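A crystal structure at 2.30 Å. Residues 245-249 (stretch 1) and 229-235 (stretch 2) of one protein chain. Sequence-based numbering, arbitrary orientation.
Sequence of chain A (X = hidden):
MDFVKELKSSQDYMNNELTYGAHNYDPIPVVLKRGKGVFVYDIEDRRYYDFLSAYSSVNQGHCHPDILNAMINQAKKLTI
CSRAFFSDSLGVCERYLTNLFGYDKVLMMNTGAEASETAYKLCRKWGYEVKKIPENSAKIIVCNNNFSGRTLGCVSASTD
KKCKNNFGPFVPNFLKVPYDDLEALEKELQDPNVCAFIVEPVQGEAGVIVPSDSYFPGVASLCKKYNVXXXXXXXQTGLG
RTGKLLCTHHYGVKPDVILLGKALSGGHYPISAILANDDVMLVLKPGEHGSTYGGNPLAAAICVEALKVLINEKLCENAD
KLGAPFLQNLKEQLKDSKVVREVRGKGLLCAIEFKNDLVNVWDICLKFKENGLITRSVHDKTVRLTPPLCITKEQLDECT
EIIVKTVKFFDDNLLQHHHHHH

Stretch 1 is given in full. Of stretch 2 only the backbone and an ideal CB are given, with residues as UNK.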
# COMPACT_ATOMS: atom_id res chain seq x y z
N LEU A 245 11.74 16.12 -14.43
CA LEU A 245 11.60 14.76 -13.91
C LEU A 245 11.85 14.72 -12.41
O LEU A 245 11.21 13.96 -11.69
CB LEU A 245 12.55 13.79 -14.62
CG LEU A 245 12.03 13.08 -15.87
CD1 LEU A 245 13.05 12.06 -16.33
CD2 LEU A 245 10.70 12.39 -15.60
N LEU A 246 12.80 15.53 -11.95
CA LEU A 246 13.06 15.72 -10.53
C LEU A 246 13.09 17.21 -10.25
O LEU A 246 13.85 17.93 -10.86
CB LEU A 246 14.40 15.12 -10.14
CG LEU A 246 14.56 13.61 -10.23
CD1 LEU A 246 16.01 13.24 -10.00
CD2 LEU A 246 13.64 12.92 -9.23
N CYS A 247 12.27 17.67 -9.31
CA CYS A 247 12.27 19.09 -8.99
C CYS A 247 13.68 19.57 -8.59
O CYS A 247 14.05 20.71 -8.86
CB CYS A 247 11.25 19.41 -7.89
SG CYS A 247 11.19 21.13 -7.35
N THR A 248 14.46 18.71 -7.95
CA THR A 248 15.82 19.06 -7.52
C THR A 248 16.71 19.46 -8.71
O THR A 248 17.70 20.17 -8.54
CB THR A 248 16.51 17.92 -6.74
OG1 THR A 248 16.15 16.66 -7.30
CG2 THR A 248 16.10 17.94 -5.28
N HIS A 249 16.36 18.99 -9.90
CA HIS A 249 17.05 19.37 -11.13
C HIS A 249 16.93 20.88 -11.41
O HIS A 249 17.62 21.40 -12.28
CB HIS A 249 16.51 18.55 -12.31
CG HIS A 249 17.30 18.70 -13.57
ND1 HIS A 249 18.39 17.90 -13.87
CD2 HIS A 249 17.16 19.55 -14.62
CE1 HIS A 249 18.88 18.26 -15.04
NE2 HIS A 249 18.15 19.25 -15.52
N UNK A 229 23.55 11.72 4.44
CA UNK A 229 22.71 11.41 3.30
C UNK A 229 21.76 12.58 3.04
O UNK A 229 21.04 13.01 3.94
CB UNK A 229 21.93 10.11 3.53
N UNK A 230 21.81 13.11 1.83
CA UNK A 230 20.87 14.12 1.36
C UNK A 230 19.73 13.38 0.63
O UNK A 230 19.86 12.99 -0.54
CB UNK A 230 21.56 15.14 0.45
N UNK A 231 18.62 13.17 1.36
CA UNK A 231 17.44 12.49 0.80
C UNK A 231 16.34 13.44 0.33
O UNK A 231 15.76 14.18 1.13
CB UNK A 231 16.86 11.54 1.84
N UNK A 232 16.04 13.40 -0.96
CA UNK A 232 15.00 14.23 -1.54
C UNK A 232 13.70 13.45 -1.70
O UNK A 232 13.64 12.47 -2.45
CB UNK A 232 15.46 14.78 -2.89
N UNK A 233 12.65 13.91 -1.01
CA UNK A 233 11.32 13.35 -1.16
C UNK A 233 10.63 13.97 -2.36
O UNK A 233 10.13 15.09 -2.28
CB UNK A 233 10.49 13.57 0.11
N UNK A 234 10.56 13.23 -3.46
CA UNK A 234 10.01 13.76 -4.70
C UNK A 234 8.70 13.08 -5.04
O UNK A 234 8.28 13.04 -6.21
CB UNK A 234 11.01 13.59 -5.85
N UNK A 235 8.05 12.51 -4.03
CA UNK A 235 6.82 11.76 -4.24
C UNK A 235 5.74 12.66 -4.87
O UNK A 235 4.99 12.22 -5.73
CB UNK A 235 6.33 11.17 -2.92

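Position 229 begins an extended run, with backbone angles of -63/123, and stretch 1 offers nothing within reach of its CB. The contact sets no rule here; the deposited residue is Leu229.

At position 230 the CB points toward stretch 1, yet no atom of that stretch lies within 5.5 Å of it. A small side chain would leave the gap unbridged, while a long or broad one could cross it. What waits on the far side is the methyl CG2 of Thr248, so an apolar choice suits: leucine, methionine or an aromatic. The residue is Phe230, with chi1 at t. Its ring atom CZ comes within 4.5 Å of Thr248 CG2, a loose contact that the methyl makes obliquely to the ring.

Position 231 follows the alternation of the strand and is out of reach. Its extended angles, -99/117, favour beta-branched residues without requiring one; Val231 is found.

At position 232 the CB again points toward stretch 1, and it already stands 4.0 Å from Thr248 CG2. That is van der Waals distance for two methyl groups, so little growth is needed in this direction: alanine completes the contact, and serine might also be accommodated. The residue is Ala232, whose CB packs on Thr248 CG2 at 4.0 Å.

Position 233 turns out of reach once more, and stretch 1 leaves its identity free. Asp233 uses its carboxylate locally: Asp233 OD1 accepts a hydrogen bond from the backbone N of position 235 at 3.0 Å.

Position 234 carries the main demand. Its CB points toward stretch 1 and lies 4.3 Å from Leu246 CD2 and 5.5 Å from Cys247 N. Beyond it, the start of the 3-10 segment presents the backbone N-H groups of Cys247 and Thr248, with the Thr248 hydroxyl beside them. Such a cluster calls for an acceptor on a side chain long enough to reach it; glutamate fits best, since two oxygens can share the donors, and glutamine could satisfy part of the set. The residue is Glu234. Its OE1 accepts from Cys247 N at 2.8 Å, while OE2 takes two hydrogen bonds, from Thr248 N at 3.0 Å and Thr248 OG1 at 2.8 Å. The carboxylate thus ties down two successive backbone amides and a hydroxyl. Reaching them takes a bent chain, with chi1 at m and chi2 at -103°, between wells. Leu246 lines the same site, its CB 3.6 Å from Glu234 OE2.

Position 235 has a CB out of reach, so many side chains would serve; it is Val235.

Stretch 2 229-235: LFVADEV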
# COMPACT_ATOMS: atom_id res chain seq x y z
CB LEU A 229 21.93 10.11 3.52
CG LEU A 229 22.77 8.82 3.50
CD1 LEU A 229 21.90 7.57 3.67
CD2 LEU A 229 23.56 8.72 2.22
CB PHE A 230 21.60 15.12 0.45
CG PHE A 230 20.70 15.99 -0.39
CD1 PHE A 230 19.45 16.37 0.05
CD2 PHE A 230 21.12 16.45 -1.63
CE1 PHE A 230 18.63 17.16 -0.73
CE2 PHE A 230 20.31 17.24 -2.41
CZ PHE A 230 19.06 17.60 -1.97
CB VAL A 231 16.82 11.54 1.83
CG1 VAL A 231 15.73 10.70 1.17
CG2 VAL A 231 17.89 10.63 2.43
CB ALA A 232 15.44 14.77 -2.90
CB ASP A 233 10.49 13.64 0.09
CG ASP A 233 9.10 13.03 0.02
OD1 ASP A 233 8.71 12.53 -1.07
OD2 ASP A 233 8.39 13.05 1.06
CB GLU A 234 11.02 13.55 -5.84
CG GLU A 234 12.31 14.38 -5.70
CD GLU A 234 12.38 15.62 -6.61
OE1 GLU A 234 11.35 16.05 -7.17
OE2 GLU A 234 13.49 16.17 -6.77
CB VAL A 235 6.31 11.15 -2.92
CG1 VAL A 235 4.94 10.53 -3.12
CG2 VAL A 235 7.31 10.13 -2.40
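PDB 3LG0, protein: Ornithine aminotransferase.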